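Local coordinates for NIF3-related protein (Bacillus cereus, PDB 2GX8) that is of unknown function but, as a NIF3-family protein, binds two zinc ions at a dimetal motif conserved in the family and carries an additional domain thought to be regulatory, at residues V137-L141 against V359-M363; L275-L281 against K302-R308; I321-K325 against D344-L350. All coordinates share one frame; numbering follows the deposited sequence.

Contact 1 is the buried one of the three: it packs helix 137-145 against the start of helix 362-377, almost wholly by aliphatic groups, with a zinc-binding glutamate at its edge. Contacts 2 and 3 lie nearer the surface, their centres about 30 and 27 Å from the centre of the chain, and are joined by sequence, since strand 306-313 of contact 2 leads on to helix 321-326 of contact 3. Their centres are about 16 Å apart. Contact 2 rests on backbone hydrogen bonds with charged side chains on its outside, whereas contact 3 packs two helices through aliphatic side chains and adds a single lysine-to-carbonyl bond. No two contacts touch.

Contact 1 (V137-L141 against V359-M363); sequences VNDLL and VEKVM. With ZN (zinc ion), chain M; ZN (zinc ion), chain L.
With CG1 anti to the backbone N (chi1 173°), Val-137 directs its two methyls at different partners: CG1 rests on the aliphatic part of Glu-360, 3.7 Å from Glu-360 CG, while Val-137 CG2 meets Met-363 CB, also at 3.7 Å. A second torsion matters on the other side, where chi1 of -73° places CG2 of Val-362 between its own backbone N and carbonyl carbon. There the methyl faces two leucines one position apart on helix 137-145, with Leu-141 CD2 3.8 Å and Leu-140 CB 3.9 Å from Val-362 CG2. Leu-141 meets Val-362 at about a right angle, and its CD2 methyl also reaches the backbone, 3.4 Å from Val-359 O. Leu-140 CD1 lies over the following peptide, near Val-362 O and Met-363 CA. No hydrogen bond spans the two segments; the evidence is for apolar packing, and 332 Å² is buried in total. Leu-292 of helix 281-292 touches both Leu-141 and Val-359.

Beyond CG, Glu-360 runs extended to its carboxylate, which bridges the metals: OE2 of Glu-360 binds one zinc ion at 2.2 Å, and OE1 of Glu-360 the other at 2.5 Å. His-92 and Asp-131 share the first ion, His-93 and His-357 the second. Val-137 thus packs against the stem of a bridging ligand, as a second-shell residue of the dimetal site conserved in the NIF3 family.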
ATOM      1  N   VAL C 137     -19.893 -28.969   2.289  1.00 55.74           N
ATOM      2  CA  VAL C 137     -19.906 -29.057   0.832  1.00 55.18           C
ATOM      3  C   VAL C 137     -18.998 -30.140   0.254  1.00 54.53           C
ATOM      4  O   VAL C 137     -19.439 -30.965  -0.550  1.00 53.17           O
ATOM      5  CB  VAL C 137     -19.546 -27.680   0.181  1.00 54.85           C
ATOM      6  CG1 VAL C 137     -19.382 -27.810  -1.320  1.00 55.18           C
ATOM      7  CG2 VAL C 137     -20.597 -26.660   0.482  1.00 56.51           C
ATOM      8  N   ASN C 138     -17.746 -30.134   0.698  1.00 54.21           N
ATOM      9  CA  ASN C 138     -16.732 -31.029   0.162  1.00 54.51           C
ATOM     10  C   ASN C 138     -16.851 -32.481   0.607  1.00 54.76           C
ATOM     11  O   ASN C 138     -16.449 -33.367  -0.135  1.00 55.73           O
ATOM     12  CB  ASN C 138     -15.344 -30.425   0.364  1.00 52.87           C
ATOM     13  CG  ASN C 138     -15.143 -29.173  -0.477  1.00 56.91           C
ATOM     14  OD1 ASN C 138     -15.320 -29.193  -1.701  1.00 57.38           O
ATOM     15  ND2 ASN C 138     -14.785 -28.071   0.171  1.00 58.22           N
ATOM     16  N   ASP C 139     -17.401 -32.722   1.799  1.00 55.33           N
ATOM     17  CA  ASP C 139     -17.681 -34.083   2.270  1.00 56.11           C
ATOM     18  C   ASP C 139     -18.859 -34.614   1.508  1.00 55.07           C
ATOM     19  O   ASP C 139     -18.831 -35.758   1.018  1.00 55.28           O
ATOM     20  CB  ASP C 139     -17.989 -34.104   3.752  1.00 57.74           C
ATOM     21  CG  ASP C 139     -16.738 -34.016   4.593  1.00 64.95           C
ATOM     22  OD1 ASP C 139     -15.739 -34.661   4.197  1.00 70.92           O
ATOM     23  OD2 ASP C 139     -16.752 -33.329   5.649  1.00 72.43           O
ATOM     24  N   LEU C 140     -19.885 -33.766   1.401  1.00 53.69           N
ATOM     25  CA  LEU C 140     -21.098 -34.066   0.630  1.00 53.11           C
ATOM     26  C   LEU C 140     -20.774 -34.414  -0.819  1.00 52.25           C
ATOM     27  O   LEU C 140     -21.402 -35.294  -1.395  1.00 53.82           O
ATOM     28  CB  LEU C 140     -22.093 -32.897   0.691  1.00 52.53           C
ATOM     29  CG  LEU C 140     -22.742 -32.666   2.061  1.00 51.92           C
ATOM     30  CD1 LEU C 140     -23.333 -31.270   2.199  1.00 49.47           C
ATOM     31  CD2 LEU C 140     -23.791 -33.749   2.354  1.00 51.87           C
ATOM     32  N   LEU C 141     -19.791 -33.739  -1.405  1.00 51.23           N
ATOM     33  CA  LEU C 141     -19.391 -34.035  -2.784  1.00 51.03           C
ATOM     34  C   LEU C 141     -18.535 -35.297  -2.869  1.00 50.80           C
ATOM     35  O   LEU C 141     -18.622 -36.027  -3.849  1.00 51.20           O
ATOM     36  CB  LEU C 141     -18.639 -32.855  -3.414  1.00 50.02           C
ATOM     37  CG  LEU C 141     -19.394 -31.573  -3.734  1.00 51.58           C
ATOM     38  CD1 LEU C 141     -18.370 -30.458  -3.962  1.00 51.80           C
ATOM     39  CD2 LEU C 141     -20.352 -31.709  -4.915  1.00 48.07           C
ATOM     40  N   VAL C 359     -22.448 -27.332  -8.590  1.00 54.12           N
ATOM     41  CA  VAL C 359     -22.566 -28.651  -7.972  1.00 55.02           C
ATOM     42  C   VAL C 359     -22.555 -28.559  -6.439  1.00 55.38           C
ATOM     43  O   VAL C 359     -22.813 -29.538  -5.755  1.00 56.43           O
ATOM     44  CB  VAL C 359     -21.512 -29.683  -8.490  1.00 54.76           C
ATOM     45  CG1 VAL C 359     -21.577 -29.778  -9.998  1.00 54.36           C
ATOM     46  CG2 VAL C 359     -20.107 -29.331  -8.043  1.00 55.20           C
ATOM     47  N   GLU C 360     -22.230 -27.383  -5.909  1.00 54.59           N
ATOM     48  CA  GLU C 360     -22.284 -27.126  -4.468  1.00 54.95           C
ATOM     49  C   GLU C 360     -23.708 -27.108  -3.949  1.00 53.77           C
ATOM     50  O   GLU C 360     -23.940 -26.979  -2.769  1.00 53.19           O
ATOM     51  CB  GLU C 360     -21.707 -25.770  -4.145  1.00 54.33           C
ATOM     52  CG  GLU C 360     -20.243 -25.734  -4.247  1.00 58.63           C
ATOM     53  CD  GLU C 360     -19.718 -24.407  -3.742  1.00 61.06           C
ATOM     54  OE1 GLU C 360     -20.328 -23.359  -4.053  1.00 57.73           O
ATOM     55  OE2 GLU C 360     -18.707 -24.418  -3.011  1.00 63.33           O
ATOM     56  N   LYS C 361     -24.661 -27.203  -4.858  1.00 54.27           N
ATOM     57  CA  LYS C 361     -26.064 -27.246  -4.525  1.00 54.26           C
ATOM     58  C   LYS C 361     -26.378 -28.421  -3.575  1.00 53.75           C
ATOM     59  O   LYS C 361     -27.431 -28.437  -2.945  1.00 54.10           O
ATOM     60  CB  LYS C 361     -26.854 -27.371  -5.830  1.00 52.72           C
ATOM     61  CG  LYS C 361     -26.612 -28.698  -6.543  1.00 54.96           C
ATOM     62  CD  LYS C 361     -27.465 -28.810  -7.765  1.00 58.24           C
ATOM     63  CE  LYS C 361     -27.323 -30.171  -8.452  1.00 61.91           C
ATOM     64  NZ  LYS C 361     -26.208 -30.248  -9.393  1.00 60.89           N
ATOM     65  N   VAL C 362     -25.460 -29.395  -3.462  1.00 53.98           N
ATOM     66  CA  VAL C 362     -25.662 -30.594  -2.594  1.00 54.44           C
ATOM     67  C   VAL C 362     -25.755 -30.186  -1.148  1.00 54.48           C
ATOM     68  O   VAL C 362     -26.226 -30.903  -0.291  1.00 55.01           O
ATOM     69  CB  VAL C 362     -24.498 -31.573  -2.704  1.00 53.72           C
ATOM     70  CG1 VAL C 362     -24.545 -32.276  -4.027  1.00 54.45           C
ATOM     71  CG2 VAL C 362     -23.158 -30.839  -2.491  1.00 53.14           C
ATOM     72  N   MET C 363     -25.278 -28.988  -0.907  1.00 55.31           N
ATOM     73  CA  MET C 363     -25.238 -28.409   0.400  1.00 55.98           C
ATOM     74  C   MET C 363     -26.624 -28.041   0.939  1.00 55.62           C
ATOM     75  O   MET C 363     -26.809 -27.959   2.139  1.00 55.68           O
ATOM     76  CB  MET C 363     -24.215 -27.263   0.337  1.00 55.33           C
ATOM     77  CG  MET C 363     -24.465 -26.071   1.133  1.00 57.78           C
ATOM     78  SD  MET C 363     -25.654 -24.974   0.341  1.00 54.29           S
ATOM     79  CE  MET C 363     -26.189 -24.256   1.919  1.00 47.44           C
TER
HETATM   80 ZN    ZN M 375     -18.494 -23.008  -1.391  1.00 60.75          ZN
HETATM   81 ZN    ZN L 374     -19.185 -21.132  -4.051  1.00 55.72          ZN

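Contact 2 (L275-L281 against K302-R308); sequences LQEEMTL and KLDDKVR
The guanidinium of Arg-308 lies beside the corner at Gln-276 and Glu-277, with Leu-275 O over one face and Gln-276 O and Glu-277 N at its edge, near its plane. The edge contact is a weak hydrogen bond from Arg-308 NH1 to Gln-276 O, 3.1 Å long and bent to 143°. A bend at chi2 (75°) turns the arginine chain back to this corner. Its own backbone is held more firmly: Leu-275 N donates to Arg-308 O at 3.0 Å, nearly straight at 170°.

Between strands 270-280 and 306-313 the pairing is antiparallel. Met-279 and Val-307 form a hydrogen-bonded pair, in which Val-307 N reaches Met-279 O at 2.7 Å and the return bond, Met-279 N to Val-307 O, is longer at 3.3 Å. Thr-280 and Lys-306 follow as a non-hydrogen-bonded pair, and there the strand ends: Thr-280 is the N-cap of helix 281-292, its side chain capping a backbone N, and OG1 also hydrogen-bonded to Gln-283 NE2. A type I turn, Lys-302 to Asp-305, precedes the partner strand and presents Asp-305 O to Leu-281 N in a weak bond.

Phe-284 of the helix touches Leu-275, Met-279 and Val-307. Glu-278 and Lys-306 cross at about a right angle; the carboxylate lies along the lysine methylenes, with Glu-278 OE1 3.5 Å from Lys-306 CD, whereas the salt bridge from Glu-278 OE1 to Lys-306 NZ is long, at 4.0 Å.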
ATOM      1  N   LEU C 275     -11.311 -43.664  -5.655  1.00 55.17           N
ATOM      2  CA  LEU C 275     -12.474 -44.337  -6.226  1.00 57.13           C
ATOM      3  C   LEU C 275     -12.461 -45.805  -5.784  1.00 58.62           C
ATOM      4  O   LEU C 275     -11.427 -46.317  -5.340  1.00 59.38           O
ATOM      5  CB  LEU C 275     -12.497 -44.232  -7.755  1.00 56.20           C
ATOM      6  CG  LEU C 275     -12.712 -42.876  -8.430  1.00 57.40           C
ATOM      7  CD1 LEU C 275     -12.541 -42.980  -9.928  1.00 54.61           C
ATOM      8  CD2 LEU C 275     -14.075 -42.261  -8.097  1.00 57.83           C
ATOM      9  N   GLN C 276     -13.609 -46.471  -5.883  1.00 60.99           N
ATOM     10  CA  GLN C 276     -13.728 -47.895  -5.546  1.00 61.52           C
ATOM     11  C   GLN C 276     -12.987 -48.775  -6.583  1.00 62.17           C
ATOM     12  O   GLN C 276     -12.410 -49.826  -6.246  1.00 62.36           O
ATOM     13  CB  GLN C 276     -15.219 -48.281  -5.441  1.00 62.71           C
ATOM     14  CG  GLN C 276     -15.549 -49.779  -5.134  1.00 62.71           C
ATOM     15  CD  GLN C 276     -15.279 -50.201  -3.685  1.00 68.10           C
ATOM     16  OE1 GLN C 276     -14.814 -49.409  -2.851  1.00 69.94           O
ATOM     17  NE2 GLN C 276     -15.587 -51.457  -3.379  1.00 69.75           N
ATOM     18  N   GLU C 277     -13.029 -48.353  -7.847  1.00 61.93           N
ATOM     19  CA  GLU C 277     -12.322 -49.036  -8.932  1.00 61.32           C
ATOM     20  C   GLU C 277     -11.736 -48.017  -9.907  1.00 60.62           C
ATOM     21  O   GLU C 277     -12.271 -46.913 -10.044  1.00 58.95           O
ATOM     22  CB  GLU C 277     -13.221 -50.039  -9.670  1.00 61.62           C
ATOM     23  CG  GLU C 277     -13.299 -51.438  -9.014  1.00 62.81           C
ATOM     24  CD  GLU C 277     -14.051 -52.474  -9.866  1.00 63.02           C
ATOM     25  OE1 GLU C 277     -14.829 -52.071 -10.764  1.00 65.29           O
ATOM     26  OE2 GLU C 277     -13.879 -53.693  -9.622  1.00 65.25           O
ATOM     27  N   GLU C 278     -10.632 -48.402 -10.559  1.00 60.09           N
ATOM     28  CA  GLU C 278      -9.935 -47.570 -11.550  1.00 59.13           C
ATOM     29  C   GLU C 278     -10.831 -47.402 -12.777  1.00 58.10           C
ATOM     30  O   GLU C 278     -11.566 -48.320 -13.148  1.00 58.76           O
ATOM     31  CB  GLU C 278      -8.601 -48.217 -11.959  1.00 58.21           C
ATOM     32  CG  GLU C 278      -7.618 -47.325 -12.746  1.00 57.78           C
ATOM     33  CD  GLU C 278      -6.437 -48.109 -13.348  1.00 60.21           C
ATOM     34  OE1 GLU C 278      -6.690 -49.038 -14.165  1.00 63.24           O
ATOM     35  OE2 GLU C 278      -5.249 -47.792 -13.034  1.00 59.45           O
ATOM     36  N   MET C 279     -10.761 -46.219 -13.382  1.00 56.70           N
ATOM     37  CA  MET C 279     -11.518 -45.837 -14.559  1.00 56.69           C
ATOM     38  C   MET C 279     -10.644 -44.922 -15.390  1.00 55.39           C
ATOM     39  O   MET C 279      -9.628 -44.395 -14.894  1.00 55.82           O
ATOM     40  CB  MET C 279     -12.685 -44.922 -14.183  1.00 57.24           C
ATOM     41  CG  MET C 279     -13.626 -45.387 -13.122  1.00 58.00           C
ATOM     42  SD  MET C 279     -14.821 -44.074 -12.983  1.00 59.27           S
ATOM     43  CE  MET C 279     -15.798 -44.681 -11.605  1.00 59.45           C
ATOM     44  N   THR C 280     -11.088 -44.674 -16.628  1.00 53.47           N
ATOM     45  CA  THR C 280     -10.419 -43.705 -17.478  1.00 52.27           C
ATOM     46  C   THR C 280     -11.011 -42.352 -17.104  1.00 53.00           C
ATOM     47  O   THR C 280     -12.016 -42.295 -16.382  1.00 51.43           O
ATOM     48  CB  THR C 280     -10.618 -43.975 -18.994  1.00 52.40           C
ATOM     49  OG1 THR C 280     -11.988 -43.776 -19.364  1.00 49.05           O
ATOM     50  CG2 THR C 280     -10.170 -45.414 -19.377  1.00 49.82           C
ATOM     51  N   LEU C 281     -10.399 -41.269 -17.584  1.00 53.58           N
ATOM     52  CA  LEU C 281     -10.879 -39.932 -17.295  1.00 55.70           C
ATOM     53  C   LEU C 281     -12.251 -39.779 -17.944  1.00 56.96           C
ATOM     54  O   LEU C 281     -13.170 -39.282 -17.326  1.00 58.19           O
ATOM     55  CB  LEU C 281      -9.885 -38.907 -17.839  1.00 55.26           C
ATOM     56  CG  LEU C 281     -10.139 -37.422 -17.653  1.00 55.06           C
ATOM     57  CD1 LEU C 281     -10.360 -37.021 -16.194  1.00 52.73           C
ATOM     58  CD2 LEU C 281      -8.966 -36.667 -18.256  1.00 57.07           C
ATOM     59  N   LYS C 302      -6.139 -36.279 -21.341  1.00 56.14           N
ATOM     60  CA  LYS C 302      -6.471 -37.313 -22.297  1.00 59.27           C
ATOM     61  C   LYS C 302      -7.525 -38.249 -21.703  1.00 60.55           C
ATOM     62  O   LYS C 302      -7.263 -38.929 -20.724  1.00 62.97           O
ATOM     63  CB  LYS C 302      -5.199 -38.080 -22.661  1.00 59.12           C
ATOM     64  CG  LYS C 302      -4.168 -37.159 -23.295  1.00 62.99           C
ATOM     65  CD  LYS C 302      -2.740 -37.676 -23.173  1.00 71.17           C
ATOM     66  CE  LYS C 302      -1.779 -36.567 -23.618  1.00 73.49           C
ATOM     67  NZ  LYS C 302      -0.419 -36.712 -23.046  1.00 73.61           N
ATOM     68  N   LEU C 303      -8.702 -38.314 -22.315  1.00 61.54           N
ATOM     69  CA  LEU C 303      -9.827 -39.131 -21.810  1.00 62.10           C
ATOM     70  C   LEU C 303      -9.557 -40.610 -21.573  1.00 61.85           C
ATOM     71  O   LEU C 303     -10.372 -41.305 -20.963  1.00 61.62           O
ATOM     72  CB  LEU C 303     -11.038 -39.005 -22.738  1.00 62.48           C
ATOM     73  CG  LEU C 303     -11.416 -37.580 -23.131  1.00 62.42           C
ATOM     74  CD1 LEU C 303     -12.693 -37.592 -23.969  1.00 63.06           C
ATOM     75  CD2 LEU C 303     -11.609 -36.712 -21.917  1.00 61.64           C
ATOM     76  N   ASP C 304      -8.425 -41.100 -22.052  1.00 62.33           N
ATOM     77  CA  ASP C 304      -8.107 -42.520 -21.871  1.00 63.23           C
ATOM     78  C   ASP C 304      -7.074 -42.822 -20.778  1.00 62.82           C
ATOM     79  O   ASP C 304      -6.720 -43.974 -20.545  1.00 60.70           O
ATOM     80  CB  ASP C 304      -7.831 -43.252 -23.200  1.00 64.18           C
ATOM     81  CG  ASP C 304      -7.010 -42.434 -24.188  1.00 66.97           C
ATOM     82  OD1 ASP C 304      -7.329 -41.235 -24.410  1.00 68.35           O
ATOM     83  OD2 ASP C 304      -6.073 -43.022 -24.795  1.00 70.06           O
ATOM     84  N   ASP C 305      -6.655 -41.771 -20.070  1.00 63.29           N
ATOM     85  CA  ASP C 305      -5.711 -41.902 -18.963  1.00 63.74           C
ATOM     86  C   ASP C 305      -6.413 -42.546 -17.790  1.00 62.70           C
ATOM     87  O   ASP C 305      -7.606 -42.362 -17.598  1.00 62.68           O
ATOM     88  CB  ASP C 305      -5.129 -40.536 -18.554  1.00 64.69           C
ATOM     89  CG  ASP C 305      -4.023 -40.053 -19.506  1.00 67.42           C
ATOM     90  OD1 ASP C 305      -3.622 -40.819 -20.426  1.00 70.47           O
ATOM     91  OD2 ASP C 305      -3.538 -38.916 -19.321  1.00 68.46           O
ATOM     92  N   LYS C 306      -5.675 -43.318 -17.017  1.00 62.14           N
ATOM     93  CA  LYS C 306      -6.255 -43.973 -15.863  1.00 61.59           C
ATOM     94  C   LYS C 306      -6.367 -43.042 -14.643  1.00 61.27           C
ATOM     95  O   LYS C 306      -5.452 -42.261 -14.349  1.00 61.13           O
ATOM     96  CB  LYS C 306      -5.434 -45.208 -15.530  1.00 62.64           C
ATOM     97  CG  LYS C 306      -5.482 -46.314 -16.605  1.00 62.75           C
ATOM     98  CD  LYS C 306      -6.911 -46.773 -16.787  1.00 64.56           C
ATOM     99  CE  LYS C 306      -7.020 -48.056 -17.563  1.00 70.00           C
ATOM    100  NZ  LYS C 306      -8.457 -48.443 -17.666  1.00 71.82           N
ATOM    101  N   VAL C 307      -7.508 -43.081 -13.960  1.00 59.74           N
ATOM    102  CA  VAL C 307      -7.644 -42.298 -12.748  1.00 59.64           C
ATOM    103  C   VAL C 307      -8.104 -43.169 -11.593  1.00 59.53           C
ATOM    104  O   VAL C 307      -9.031 -43.977 -11.730  1.00 57.66           O
ATOM    105  CB  VAL C 307      -8.569 -41.070 -12.869  1.00 59.36           C
ATOM    106  CG1 VAL C 307      -8.083 -40.104 -13.964  1.00 61.24           C
ATOM    107  CG2 VAL C 307     -10.018 -41.459 -13.093  1.00 59.39           C
ATOM    108  N   ARG C 308      -7.446 -42.969 -10.450  1.00 59.60           N
ATOM    109  CA  ARG C 308      -7.743 -43.714  -9.235  1.00 59.72           C
ATOM    110  C   ARG C 308      -7.970 -42.766  -8.046  1.00 57.85           C
ATOM    111  O   ARG C 308      -8.998 -42.869  -7.367  1.00 57.12           O
ATOM    112  CB  ARG C 308      -6.631 -44.723  -8.948  1.00 60.00           C
ATOM    113  CG  ARG C 308      -6.735 -45.416  -7.593  1.00 65.61           C
ATOM    114  CD  ARG C 308      -7.819 -46.493  -7.517  1.00 74.11           C
ATOM    115  NE  ARG C 308      -7.571 -47.357  -6.354  1.00 79.53           N
ATOM    116  CZ  ARG C 308      -8.417 -48.275  -5.898  1.00 82.33           C
ATOM    117  NH1 ARG C 308      -9.594 -48.453  -6.494  1.00 84.71           N
ATOM    118  NH2 ARG C 308      -8.095 -49.002  -4.834  1.00 81.98           N
TER

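Contact 3 (I321-K325 against D344-L350); sequences INQAK and DAMMLGL
Asp-344 opens the second segment by meeting Ile-321 with its CB: the CD1 methyl of Ile-321 lies 3.6 Å from Asp-344 CB, the two side chains crossing at about a right angle. Asp-344 OD2 is hydrogen-bonded to a HEPES molecule, probably from the crystallisation liquor. At Ala-345 the same Ile-321 methyl comes 3.8 Å from Ala-345 N. Met-346 and Met-347 are turned to a second subunit, where they pack on Pro-393 and Ile-112 of that chain respectively.

One turn on from Asp-344, Leu-348 returns to the interface. Its CD1 sits 3.6 Å from Ile-321 O, and its CD2 is 3.5 Å from Asn-322 ND2. Lys-325, with CG anti to its N (chi1 -170°) and a bend at chi2, slides past Leu-348 in the opposite direction, its CE 3.5 Å from Leu-348 O. Gly-349, with positive phi, is the C-prime residue of a Schellman motif; the closing bond runs from Leu-350 N to Ala-345 O at 2.9 Å. The Gly-349 carbonyl accepts the contact's one cross-segment hydrogen bond, from Lys-325 NZ to Gly-349 O at 2.9 Å, approached from 66° above the carbonyl plane. Leu-350 ends the segment with CD2 near Ile-321 O and CB and the Ala-324 methyl; Tyr-332 of strand 331-335 touches all three residues.

Segments 321-325 and 344-348 have axes 10.4 Å apart and 20° from parallel. Methyls of Ile-321, Leu-348 and Leu-350 and the Lys-325 methylenes carry most of the contact, while the ammonium group, at the C-terminal end of helix 339-348, would probably be favoured by the helix dipole.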
ATOM      1  N   ILE C 321      -4.710 -26.289  -7.693  1.00 48.86           N
ATOM      2  CA  ILE C 321      -4.222 -27.304  -8.597  1.00 47.66           C
ATOM      3  C   ILE C 321      -2.851 -27.870  -8.165  1.00 48.86           C
ATOM      4  O   ILE C 321      -2.576 -29.043  -8.415  1.00 49.66           O
ATOM      5  CB  ILE C 321      -4.221 -26.828 -10.084  1.00 47.54           C
ATOM      6  CG1 ILE C 321      -3.195 -25.730 -10.304  1.00 45.88           C
ATOM      7  CG2 ILE C 321      -5.628 -26.344 -10.485  1.00 46.54           C
ATOM      8  CD1 ILE C 321      -2.870 -25.464 -11.754  1.00 39.60           C
ATOM      9  N   ASN C 322      -2.006 -27.062  -7.523  1.00 49.46           N
ATOM     10  CA  ASN C 322      -0.686 -27.518  -7.118  1.00 52.07           C
ATOM     11  C   ASN C 322      -0.774 -28.451  -5.953  1.00 53.12           C
ATOM     12  O   ASN C 322      -0.042 -29.441  -5.887  1.00 52.70           O
ATOM     13  CB  ASN C 322       0.253 -26.350  -6.824  1.00 52.64           C
ATOM     14  CG  ASN C 322       0.789 -25.729  -8.093  1.00 56.05           C
ATOM     15  OD1 ASN C 322       0.211 -24.783  -8.612  1.00 61.42           O
ATOM     16  ND2 ASN C 322       1.839 -26.328  -8.659  1.00 60.43           N
ATOM     17  N   GLN C 323      -1.701 -28.139  -5.060  1.00 53.46           N
ATOM     18  CA  GLN C 323      -1.968 -28.956  -3.893  1.00 55.82           C
ATOM     19  C   GLN C 323      -2.503 -30.301  -4.336  1.00 55.22           C
ATOM     20  O   GLN C 323      -1.980 -31.338  -3.963  1.00 56.06           O
ATOM     21  CB  GLN C 323      -2.946 -28.215  -2.962  1.00 56.79           C
ATOM     22  CG  GLN C 323      -3.106 -28.809  -1.565  1.00 62.42           C
ATOM     23  CD  GLN C 323      -1.817 -28.869  -0.675  1.00 70.57           C
ATOM     24  OE1 GLN C 323      -0.725 -28.411  -1.046  1.00 75.25           O
ATOM     25  NE2 GLN C 323      -1.967 -29.458   0.507  1.00 70.65           N
ATOM     26  N   ALA C 324      -3.519 -30.272  -5.185  1.00 56.88           N
ATOM     27  CA  ALA C 324      -4.131 -31.485  -5.751  1.00 56.89           C
ATOM     28  C   ALA C 324      -3.103 -32.442  -6.361  1.00 56.53           C
ATOM     29  O   ALA C 324      -3.183 -33.638  -6.138  1.00 57.82           O
ATOM     30  CB  ALA C 324      -5.202 -31.121  -6.760  1.00 55.67           C
ATOM     31  N   LYS C 325      -2.125 -31.911  -7.096  1.00 56.92           N
ATOM     32  CA  LYS C 325      -1.062 -32.720  -7.693  1.00 56.49           C
ATOM     33  C   LYS C 325      -0.009 -33.153  -6.661  1.00 57.76           C
ATOM     34  O   LYS C 325       0.467 -34.289  -6.682  1.00 56.97           O
ATOM     35  CB  LYS C 325      -0.381 -31.966  -8.831  1.00 56.16           C
ATOM     36  CG  LYS C 325       0.575 -32.838  -9.656  1.00 52.32           C
ATOM     37  CD  LYS C 325      -0.208 -33.907 -10.387  1.00 48.84           C
ATOM     38  CE  LYS C 325       0.673 -35.007 -10.968  1.00 47.15           C
ATOM     39  NZ  LYS C 325      -0.244 -35.916 -11.737  1.00 49.69           N
ATOM     40  N   ASP C 344      -1.864 -24.735 -16.953  1.00 53.27           N
ATOM     41  CA  ASP C 344      -0.963 -25.007 -15.834  1.00 54.77           C
ATOM     42  C   ASP C 344      -1.186 -26.421 -15.352  1.00 55.90           C
ATOM     43  O   ASP C 344      -0.227 -27.119 -15.044  1.00 57.94           O
ATOM     44  CB  ASP C 344      -1.183 -24.049 -14.658  1.00 56.48           C
ATOM     45  CG  ASP C 344      -0.651 -22.647 -14.922  1.00 56.31           C
ATOM     46  OD1 ASP C 344       0.151 -22.487 -15.862  1.00 56.52           O
ATOM     47  OD2 ASP C 344      -1.010 -21.715 -14.164  1.00 57.60           O
ATOM     48  N   ALA C 345      -2.447 -26.854 -15.319  1.00 56.07           N
ATOM     49  CA  ALA C 345      -2.789 -28.215 -14.882  1.00 55.07           C
ATOM     50  C   ALA C 345      -2.281 -29.293 -15.852  1.00 56.22           C
ATOM     51  O   ALA C 345      -1.778 -30.318 -15.402  1.00 56.39           O
ATOM     52  CB  ALA C 345      -4.254 -28.345 -14.669  1.00 53.71           C
ATOM     53  N   MET C 346      -2.406 -29.072 -17.162  1.00 56.67           N
ATOM     54  CA  MET C 346      -1.850 -30.035 -18.119  1.00 60.02           C
ATOM     55  C   MET C 346      -0.343 -30.143 -17.908  1.00 58.63           C
ATOM     56  O   MET C 346       0.187 -31.241 -17.944  1.00 60.20           O
ATOM     57  CB  MET C 346      -2.121 -29.655 -19.568  1.00 59.15           C
ATOM     58  CG  MET C 346      -3.466 -29.094 -19.815  1.00 62.89           C
ATOM     59  SD  MET C 346      -3.946 -29.088 -21.532  1.00 67.37           S
ATOM     60  CE  MET C 346      -2.382 -29.178 -22.394  1.00 74.59           C
ATOM     61  N   MET C 347       0.337 -29.012 -17.676  1.00 58.29           N
ATOM     62  CA  MET C 347       1.791 -28.998 -17.378  1.00 56.16           C
ATOM     63  C   MET C 347       2.165 -29.722 -16.083  1.00 56.94           C
ATOM     64  O   MET C 347       3.263 -30.252 -15.971  1.00 58.88           O
ATOM     65  CB  MET C 347       2.366 -27.559 -17.374  1.00 55.90           C
ATOM     66  CG  MET C 347       2.612 -27.031 -18.788  1.00 54.51           C
ATOM     67  SD  MET C 347       3.474 -25.466 -18.921  1.00 52.24           S
ATOM     68  CE  MET C 347       2.304 -24.471 -18.021  1.00 47.74           C
ATOM     69  N   LEU C 348       1.283 -29.720 -15.084  1.00 57.38           N
ATOM     70  CA  LEU C 348       1.551 -30.452 -13.845  1.00 56.02           C
ATOM     71  C   LEU C 348       1.320 -31.953 -14.068  1.00 56.23           C
ATOM     72  O   LEU C 348       1.872 -32.782 -13.354  1.00 55.66           O
ATOM     73  CB  LEU C 348       0.643 -29.989 -12.712  1.00 56.10           C
ATOM     74  CG  LEU C 348       0.809 -28.577 -12.144  1.00 53.65           C
ATOM     75  CD1 LEU C 348      -0.285 -28.300 -11.123  1.00 54.32           C
ATOM     76  CD2 LEU C 348       2.197 -28.390 -11.515  1.00 52.97           C
ATOM     77  N   GLY C 349       0.522 -32.286 -15.078  1.00 56.03           N
ATOM     78  CA  GLY C 349       0.129 -33.669 -15.348  1.00 55.87           C
ATOM     79  C   GLY C 349      -1.156 -33.988 -14.581  1.00 55.74           C
ATOM     80  O   GLY C 349      -1.412 -35.135 -14.252  1.00 55.57           O
ATOM     81  N   LEU C 350      -1.971 -32.959 -14.299  1.00 55.14           N
ATOM     82  CA  LEU C 350      -3.223 -33.120 -13.564  1.00 53.98           C
ATOM     83  C   LEU C 350      -4.463 -33.053 -14.461  1.00 54.92           C
ATOM     84  O   LEU C 350      -4.667 -32.072 -15.193  1.00 57.35           O
ATOM     85  CB  LEU C 350      -3.338 -32.025 -12.489  1.00 54.53           C
ATOM     86  CG  LEU C 350      -4.575 -32.028 -11.599  1.00 52.78           C
ATOM     87  CD1 LEU C 350      -4.545 -33.189 -10.622  1.00 50.16           C
ATOM     88  CD2 LEU C 350      -4.643 -30.708 -10.838  1.00 52.62           C
TER